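Local coordinates for putative cell surface protein (Streptococcus pyogenes, PDB 4OFQ) that probably acts as a cell-surface adhesin of the antigen I/II family, whose C-terminal region is built from beta-sandwich modules, one of them holding a calcium ion, at residues Thr17-Ile20 and Gln26-Asp29; His194-Asp199 and Gly203-Ala208; Leu292-Asp297 and Ser306-Asp311. All blocks are in the same frame, centred on the assembly; numbering follows the deposited sequence. Where two conformers were deposited one is given.

Contact 1: Thr17-Ile20 and Gln26-Asp29; sequences TKTI and QSID
Ile20, the last residue of strand 17-20, meets Ile28 through both its backbone and its side chain. Ile20 O accepts the amide of Ile28 N at 2.9 Å; the bond is nearly straight at the hydrogen (168°), although the donor is tilted 30° from the carbonyl plane. The same oxygen takes a CA-H contact from Ser27, with Ser27 CA and Ile20 O 3.3 Å apart, so two consecutive loop residues converge on one carbonyl oxygen.

Because Ile20 has CG1 anti to its backbone N (chi1 178°), its CG2 methyl falls between N and the carbonyl carbon and turns onto the loop. There Ile20 CG2 lies 3.8 Å from Ile28 CG1 and presses on the following peptide, 3.4 Å from Asp29 N. Ile28 folds its own CG1 back over the Ile20 carbonyl. Two beta-branched chains suit this place: Ile20 sets both its branches against CG1 of Ile28, while it also reaches Leu39 and Tyr41 of strand 38-45 and Val184 of strand 177-188.

The polar side relies on weaker direct contact across the segments. Thr19 OG1 and Ser27 OG stand 3.3 Å apart, a weak contact between hydroxyls. A water bridges Asp29 OD2, to which it donates at 2.7 Å, and Thr19 OG1, 3.3 Å away. The other carboxylate oxygen, Asp29 OD1, is held by the amide of Val185.

Nearby, Lys18 NZ is linked covalently to Asn168 CG, an intramolecular isopeptide bond with Asp68 hydrogen-bonded to the lysine nitrogen. The chemistry thus divides in two: one strong backbone bond and buried isoleucine packing fix the returning loop 26-29 against the end of the cross-linked strand, whereas at the more exposed edge the hydroxyl pair is weak and the water, well bound to Asp29, makes only a long link to Thr19.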
loop_
_atom_site.group_PDB
_atom_site.type_symbol
_atom_site.label_atom_id
_atom_site.label_comp_id
_atom_site.label_asym_id
_atom_site.label_seq_id
_atom_site.Cartn_x
_atom_site.Cartn_y
_atom_site.Cartn_z
ATOM N N THR A 17 -3.593 21.083 4.492
ATOM C CA THR A 17 -3.816 19.778 5.091
ATOM C C THR A 17 -3.657 18.723 4.015
ATOM O O THR A 17 -3.742 19.037 2.834
ATOM C CB THR A 17 -5.230 19.672 5.688
ATOM O OG1 THR A 17 -6.196 19.852 4.643
ATOM C CG2 THR A 17 -5.454 20.724 6.772
ATOM N N LYS A 18 -3.400 17.485 4.423
ATOM C CA LYS A 18 -3.553 16.366 3.508
ATOM C C LYS A 18 -4.148 15.173 4.262
ATOM O O LYS A 18 -3.982 15.050 5.483
ATOM C CB LYS A 18 -2.220 15.996 2.851
ATOM C CG LYS A 18 -2.351 14.931 1.750
ATOM C CD LYS A 18 -1.073 14.800 0.919
ATOM C CE LYS A 18 0.081 14.129 1.683
ATOM N NZ LYS A 18 1.257 13.926 0.765
ATOM N N THR A 19 -4.890 14.336 3.539
ATOM C CA THR A 19 -5.351 13.064 4.074
ATOM C C THR A 19 -5.155 11.994 2.997
ATOM O O THR A 19 -4.884 12.312 1.846
ATOM C CB THR A 19 -6.817 13.131 4.514
ATOM O OG1 THR A 19 -7.159 11.929 5.222
ATOM C CG2 THR A 19 -7.715 13.299 3.308
ATOM N N ILE A 20 -5.236 10.727 3.388
ATOM C CA ILE A 20 -5.174 9.634 2.437
ATOM C C ILE A 20 -6.494 8.883 2.596
ATOM O O ILE A 20 -6.988 8.714 3.716
ATOM C CB ILE A 20 -3.952 8.704 2.707
ATOM C CG1 ILE A 20 -3.935 7.523 1.730
ATOM C CG2 ILE A 20 -3.944 8.198 4.168
ATOM C CD1 ILE A 20 -2.699 6.659 1.863
ATOM N N GLN A 26 -12.989 7.059 2.717
ATOM C CA GLN A 26 -12.756 7.154 4.154
ATOM C C GLN A 26 -11.277 7.379 4.436
ATOM O O GLN A 26 -10.426 6.818 3.757
ATOM C CB GLN A 26 -13.226 5.872 4.842
ATOM C CG GLN A 26 -14.739 5.702 4.841
ATOM C CD GLN A 26 -15.438 6.714 5.734
ATOM O OE1 GLN A 26 -15.850 7.787 5.281
ATOM N NE2 GLN A 26 -15.571 6.378 7.014
ATOM N N SER A 27 -10.964 8.192 5.439
ATOM C CA SER A 27 -9.558 8.430 5.786
ATOM C C SER A 27 -8.867 7.175 6.321
ATOM O O SER A 27 -9.407 6.468 7.170
ATOM C CB SER A 27 -9.432 9.570 6.802
ATOM O OG SER A 27 -8.117 9.622 7.323
ATOM N N ILE A 28 -7.677 6.888 5.798
ATOM C CA ILE A 28 -6.873 5.779 6.283
ATOM C C ILE A 28 -5.499 6.247 6.751
ATOM O O ILE A 28 -4.542 5.484 6.756
ATOM C CB ILE A 28 -6.754 4.651 5.236
ATOM C CG1 ILE A 28 -6.323 5.205 3.880
ATOM C CG2 ILE A 28 -8.106 3.929 5.091
ATOM C CD1 ILE A 28 -6.019 4.094 2.853
ATOM N N ASP A 29 -5.426 7.511 7.160
ATOM C CA ASP A 29 -4.243 8.044 7.812
ATOM C C ASP A 29 -3.933 7.139 9.003
ATOM O O ASP A 29 -4.827 6.814 9.796
ATOM C CB ASP A 29 -4.517 9.472 8.293
ATOM C CG ASP A 29 -3.246 10.249 8.631
ATOM O OD1 ASP A 29 -2.134 9.672 8.601
ATOM O OD2 ASP A 29 -3.366 11.453 8.941
HETATM O O HOH W 1 -5.607 12.675 7.979
#

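Contact 2: His194-Asp199 and Gly203-Ala208; sequences HKDVFD and GQSINA
Asp196 and Ser205 make the side-chain bond of this contact: Ser205 OG donates to Asp196 OD1 at 2.8 Å, arriving on the syn side of the carboxylate. The anti side of the same oxygen is taken by the next amide of its own strand, Val197 N, also 2.8 Å from Asp196 OD1. Two donors therefore grip one oxygen and restrain the carboxylate's rotation. Ser205 OG, pointing opposite its own amide nitrogen (chi1 175°), also accepts a weak bond from Asn207 N, so its small hydroxyl serves as both donor and acceptor.

The backbone supplies the other strong link. Ile206 N donates to Val197 O at 2.9 Å, close to straight at 169°, and Ser205 CA adds a CA-H contact to that oxygen. Val197 and Ile206 cross at about a right angle, their CG1 atoms 4.1 Å apart. Phe198 turns its ring edge to the loop, Phe198 CD1 lying 3.3 Å from Gln204 O. Two acceptors, Asp199 OD1 and Gln204 O, approach to 3.0 Å without a bond, probably an unfavourable pairing. Asp199 N, buried near Ile206 CD1, has no polar partner.

Beyond the two segments, Asn207 OD1 accepts Thr343 N of strand 342-345; Lys195 is joined to Asn326 by an isopeptide bond. Double acceptance by one aspartate oxygen and one straight backbone bond thus fasten a surface loop to cross-linked strand 194-198, outermost in a four-stranded antiparallel sheet of the beta sandwich.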
loop_
_atom_site.group_PDB
_atom_site.type_symbol
_atom_site.label_atom_id
_atom_site.label_comp_id
_atom_site.label_asym_id
_atom_site.label_seq_id
_atom_site.Cartn_x
_atom_site.Cartn_y
_atom_site.Cartn_z
ATOM N N HIS A 194 5.925 -18.821 4.972
ATOM C CA HIS A 194 6.878 -19.889 5.237
ATOM C C HIS A 194 6.336 -21.239 4.800
ATOM O O HIS A 194 5.128 -21.497 4.862
ATOM C CB HIS A 194 7.256 -19.915 6.721
ATOM C CG HIS A 194 7.872 -18.640 7.206
ATOM N ND1 HIS A 194 7.125 -17.589 7.688
ATOM C CD2 HIS A 194 9.166 -18.241 7.264
ATOM C CE1 HIS A 194 7.930 -16.599 8.030
ATOM N NE2 HIS A 194 9.174 -16.970 7.783
ATOM N N LYS A 195 7.238 -22.098 4.347
ATOM C CA LYS A 195 6.865 -23.448 3.982
ATOM C C LYS A 195 7.632 -24.403 4.857
ATOM O O LYS A 195 8.813 -24.192 5.100
ATOM C CB LYS A 195 7.177 -23.745 2.519
ATOM C CG LYS A 195 6.823 -25.179 2.142
ATOM C CD LYS A 195 6.735 -25.372 0.624
ATOM C CE LYS A 195 6.252 -26.774 0.292
ATOM N NZ LYS A 195 5.970 -26.917 -1.155
ATOM N N ASP A 196 6.969 -25.440 5.363
ATOM C CA ASP A 196 7.714 -26.485 6.048
ATOM C C ASP A 196 7.283 -27.833 5.522
ATOM O O ASP A 196 6.259 -27.953 4.823
ATOM C CB ASP A 196 7.565 -26.395 7.568
ATOM C CG ASP A 196 8.857 -26.771 8.299
ATOM O OD1 ASP A 196 9.688 -27.559 7.747
ATOM O OD2 ASP A 196 9.043 -26.264 9.427
ATOM N N VAL A 197 8.099 -28.841 5.803
ATOM C CA VAL A 197 7.786 -30.203 5.397
ATOM C C VAL A 197 7.878 -31.110 6.629
ATOM O O VAL A 197 8.848 -31.051 7.391
ATOM C CB VAL A 197 8.684 -30.698 4.231
ATOM C CG1 VAL A 197 10.168 -30.635 4.600
ATOM C CG2 VAL A 197 8.292 -32.111 3.832
ATOM N N PHE A 198 6.840 -31.917 6.822
ATOM C CA PHE A 198 6.709 -32.769 7.995
ATOM C C PHE A 198 6.442 -34.211 7.631
ATOM O O PHE A 198 5.964 -34.508 6.536
ATOM C CB PHE A 198 5.515 -32.310 8.830
ATOM C CG PHE A 198 5.620 -30.911 9.331
ATOM C CD1 PHE A 198 6.445 -30.605 10.397
ATOM C CD2 PHE A 198 4.867 -29.898 8.763
ATOM C CE1 PHE A 198 6.538 -29.309 10.873
ATOM C CE2 PHE A 198 4.952 -28.608 9.246
ATOM C CZ PHE A 198 5.792 -28.314 10.303
ATOM N N ASP A 199 6.762 -35.091 8.576
ATOM C CA ASP A 199 6.369 -36.490 8.542
ATOM C C ASP A 199 4.853 -36.598 8.698
ATOM O O ASP A 199 4.206 -37.456 8.103
ATOM C CB ASP A 199 7.065 -37.240 9.687
ATOM C CG ASP A 199 7.104 -36.434 10.988
ATOM O OD1 ASP A 199 6.906 -35.197 10.957
ATOM O OD2 ASP A 199 7.355 -37.035 12.051
ATOM N N GLY A 203 3.694 -33.078 13.578
ATOM C CA GLY A 203 5.019 -33.605 13.868
ATOM C C GLY A 203 6.136 -32.577 13.768
ATOM O O GLY A 203 5.886 -31.372 13.777
ATOM N N GLN A 204 7.371 -33.067 13.685
ATOM C CA GLN A 204 8.552 -32.212 13.620
ATOM C C GLN A 204 8.970 -32.009 12.168
ATOM O O GLN A 204 8.685 -32.844 11.311
ATOM C CB GLN A 204 9.708 -32.834 14.409
ATOM C CG GLN A 204 10.467 -31.838 15.295
ATOM C CD GLN A 204 11.934 -31.675 14.901
ATOM O OE1 GLN A 204 12.659 -32.657 14.732
ATOM N NE2 GLN A 204 12.375 -30.426 14.757
ATOM N N SER A 205 9.625 -30.890 11.895
ATOM C CA SER A 205 10.162 -30.618 10.565
ATOM C C SER A 205 11.166 -31.688 10.160
ATOM O O SER A 205 11.948 -32.170 10.987
ATOM C CB SER A 205 10.830 -29.237 10.545
ATOM O OG SER A 205 11.468 -28.995 9.294
ATOM N N ILE A 206 11.125 -32.065 8.889
ATOM C CA ILE A 206 12.056 -33.026 8.326
ATOM C C ILE A 206 12.805 -32.393 7.140
ATOM O O ILE A 206 13.300 -33.093 6.260
ATOM C CB ILE A 206 11.345 -34.328 7.889
ATOM C CG1 ILE A 206 10.291 -34.054 6.816
ATOM C CG2 ILE A 206 10.729 -35.049 9.098
ATOM C CD1 ILE A 206 9.648 -35.333 6.255
ATOM N N ASN A 207 12.871 -31.067 7.125
ATOM C CA ASN A 207 13.632 -30.342 6.111
ATOM C C ASN A 207 15.066 -30.867 6.074
ATOM O O ASN A 207 15.726 -30.956 7.120
ATOM C CB ASN A 207 13.601 -28.833 6.402
ATOM C CG ASN A 207 14.280 -27.995 5.312
ATOM O OD1 ASN A 207 14.278 -28.351 4.123
ATOM N ND2 ASN A 207 14.860 -26.870 5.719
ATOM N N ALA A 208 15.507 -31.253 4.873
ATOM C CA ALA A 208 16.827 -31.845 4.615
ATOM C C ALA A 208 16.973 -33.288 5.111
ATOM O O ALA A 208 18.075 -33.849 5.100
ATOM C CB ALA A 208 17.964 -30.953 5.164
#

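Contact 3: Leu292-Asp297 and Ser306-Asp311; sequences LAFKQD and SEFGAD
Phe294 and Phe308 form a T-shaped pair in which Phe308 supplies the edge. Its leading atom, Phe308 CZ, stands 3.8 Å above the plane of the Phe294 ring and over its centre. The planes are turned 82° from each other and the ring centroids are 5.2 Å apart, so the weakly positive C-H rim of one ring points into the pi cloud of the other. The two side chains come from opposite directions.

Ala310 adds a second point of touch, its CB 3.8 Å from Phe294 CZ and set obliquely to that ring. A methyl is suitable here because the phenyl group already bridges most of the distance; the nearest CA atoms of the two segments, those of Phe294 and Ala310, are 9.8 Å apart. Phe308 reaches across by swinging its ring away from its own amide nitrogen (chi1 -179°), which extends it inward. Its ring also makes an edge-to-face contact with Tyr237, while Val255, Leu275 and Leu299 pack on Phe294.

No hydrogen bond passes between the segments. Polar groups are directed elsewhere: Asp311, its side chain directed away from Phe294, pairs with Arg220, and Ser306 OG donates to Glu307 O while accepting the amide of Thr262.

This is the hydrophobic filling of a beta sandwich. Phe308, in the loop that leads into strand 310-318 of one sheet, meets Phe294 at the end of strand 289-294 of the other. Being purely apolar and aromatic, the contact implies that the facing sheets are held here by close packing and ring orientation, with the directional polar bonds made elsewhere, by backbones and by side chains such as Asp311.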
loop_
_atom_site.group_PDB
_atom_site.type_symbol
_atom_site.label_atom_id
_atom_site.label_comp_id
_atom_site.label_asym_id
_atom_site.label_seq_id
_atom_site.Cartn_x
_atom_site.Cartn_y
_atom_site.Cartn_z
ATOM N N LEU A 292 -4.894 -23.192 -4.136
ATOM C CA LEU A 292 -6.067 -23.073 -3.272
ATOM C C LEU A 292 -6.384 -21.592 -3.105
ATOM O O LEU A 292 -5.560 -20.824 -2.605
ATOM C CB LEU A 292 -5.844 -23.753 -1.912
ATOM C CG LEU A 292 -7.027 -23.749 -0.934
ATOM C CD1 LEU A 292 -7.031 -24.998 -0.068
ATOM C CD2 LEU A 292 -6.982 -22.510 -0.049
ATOM N N ALA A 293 -7.579 -21.198 -3.525
ATOM C CA ALA A 293 -7.980 -19.794 -3.501
ATOM C C ALA A 293 -9.203 -19.576 -2.630
ATOM O O ALA A 293 -10.207 -20.292 -2.751
ATOM C CB ALA A 293 -8.271 -19.291 -4.920
ATOM N N PHE A 294 -9.135 -18.572 -1.767
ATOM C CA PHE A 294 -10.329 -18.173 -1.040
ATOM C C PHE A 294 -11.333 -17.508 -1.975
ATOM O O PHE A 294 -10.952 -16.783 -2.897
ATOM C CB PHE A 294 -9.959 -17.269 0.129
ATOM C CG PHE A 294 -9.613 -18.036 1.362
ATOM C CD1 PHE A 294 -8.318 -18.467 1.584
ATOM C CD2 PHE A 294 -10.600 -18.360 2.288
ATOM C CE1 PHE A 294 -8.006 -19.212 2.721
ATOM C CE2 PHE A 294 -10.296 -19.097 3.421
ATOM C CZ PHE A 294 -8.997 -19.520 3.635
ATOM N N LYS A 295 -12.618 -17.763 -1.746
ATOM C CA LYS A 295 -13.651 -17.157 -2.582
ATOM C C LYS A 295 -13.792 -15.664 -2.282
ATOM O O LYS A 295 -13.801 -15.258 -1.119
ATOM C CB LYS A 295 -14.986 -17.857 -2.371
ATOM C CG LYS A 295 -14.996 -19.305 -2.834
ATOM C CD LYS A 295 -16.149 -20.073 -2.197
ATOM C CE LYS A 295 -16.219 -21.486 -2.762
ATOM N NZ LYS A 295 -17.298 -22.270 -2.108
ATOM N N GLN A 296 -13.935 -14.850 -3.326
ATOM C CA GLN A 296 -14.054 -13.405 -3.134
ATOM C C GLN A 296 -15.258 -12.993 -2.287
ATOM O O GLN A 296 -15.160 -12.072 -1.475
ATOM C CB GLN A 296 -14.103 -12.659 -4.469
ATOM C CG GLN A 296 -12.831 -12.720 -5.268
ATOM C CD GLN A 296 -12.804 -11.688 -6.376
ATOM O OE1 GLN A 296 -13.508 -11.817 -7.384
ATOM N NE2 GLN A 296 -11.988 -10.650 -6.197
ATOM N N ASP A 297 -16.395 -13.656 -2.481
ATOM C CA ASP A 297 -17.597 -13.280 -1.739
ATOM C C ASP A 297 -17.422 -13.531 -0.236
ATOM O O ASP A 297 -18.006 -12.823 0.592
ATOM C CB ASP A 297 -18.849 -13.971 -2.300
ATOM C CG ASP A 297 -18.665 -15.466 -2.472
ATOM O OD1 ASP A 297 -17.965 -15.876 -3.427
ATOM O OD2 ASP A 297 -19.226 -16.229 -1.657
ATOM N N SER A 306 -10.775 -7.045 11.973
ATOM C CA SER A 306 -10.427 -8.453 12.181
ATOM C C SER A 306 -9.165 -8.857 11.435
ATOM O O SER A 306 -8.959 -8.468 10.284
ATOM C CB SER A 306 -11.566 -9.375 11.727
ATOM O OG SER A 306 -11.187 -10.749 11.841
ATOM N N GLU A 307 -8.322 -9.645 12.089
ATOM C CA GLU A 307 -7.196 -10.269 11.391
ATOM C C GLU A 307 -7.717 -11.329 10.429
ATOM O O GLU A 307 -8.863 -11.759 10.543
ATOM C CB GLU A 307 -6.236 -10.926 12.385
ATOM C CG GLU A 307 -5.524 -9.952 13.304
ATOM C CD GLU A 307 -4.366 -10.595 14.057
ATOM O OE1 GLU A 307 -4.515 -11.753 14.493
ATOM O OE2 GLU A 307 -3.306 -9.940 14.203
ATOM N N PHE A 308 -6.879 -11.753 9.486
ATOM C CA PHE A 308 -7.224 -12.884 8.627
ATOM C C PHE A 308 -5.975 -13.691 8.327
ATOM O O PHE A 308 -4.941 -13.139 7.957
ATOM C CB PHE A 308 -7.900 -12.434 7.316
ATOM C CG PHE A 308 -8.291 -13.584 6.410
ATOM C CD1 PHE A 308 -9.491 -14.260 6.593
ATOM C CD2 PHE A 308 -7.446 -14.005 5.393
ATOM C CE1 PHE A 308 -9.850 -15.325 5.772
ATOM C CE2 PHE A 308 -7.791 -15.073 4.568
ATOM C CZ PHE A 308 -9.008 -15.732 4.760
ATOM N N GLY A 309 -6.056 -15.004 8.498
ATOM C CA GLY A 309 -4.936 -15.848 8.123
ATOM C C GLY A 309 -5.346 -17.305 8.046
ATOM O O GLY A 309 -6.273 -17.731 8.745
ATOM N N ALA A 310 -4.662 -18.061 7.198
ATOM C CA ALA A 310 -4.923 -19.491 7.084
ATOM C C ALA A 310 -3.648 -20.222 6.702
ATOM O O ALA A 310 -2.769 -19.644 6.046
ATOM C CB ALA A 310 -6.014 -19.749 6.045
ATOM N N ASP A 311 -3.554 -21.484 7.124
ATOM C CA ASP A 311 -2.487 -22.382 6.685
ATOM C C ASP A 311 -3.096 -23.482 5.837
ATOM O O ASP A 311 -4.189 -23.986 6.143
ATOM C CB ASP A 311 -1.789 -23.052 7.869
ATOM C CG ASP A 311 -0.891 -22.110 8.635
ATOM O OD1 ASP A 311 -0.704 -20.952 8.190
ATOM O OD2 ASP A 311 -0.387 -22.530 9.697
#

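Overall arrangement
From the N terminus, contact 1 comes first: residues 21-25 form the short loop that brings 26-29 back onto strand 17-20 in the first module. The chain then builds the rest of that module before contact 2 closes the loop 200-202 beside the edge strand 194-198 of the second. Contact 3 follows, spanning 298-305 and joining the two facing sheets of that sandwich. The three lie in series; none nests or crosses. Contacts 1 and 2 echo each other, each folding a loop onto a strand with an isopeptide-bonded lysine, their centres 44 Å apart. Contacts 2 and 3 reach the same four-stranded sheet, nearest atoms about 7 Å apart.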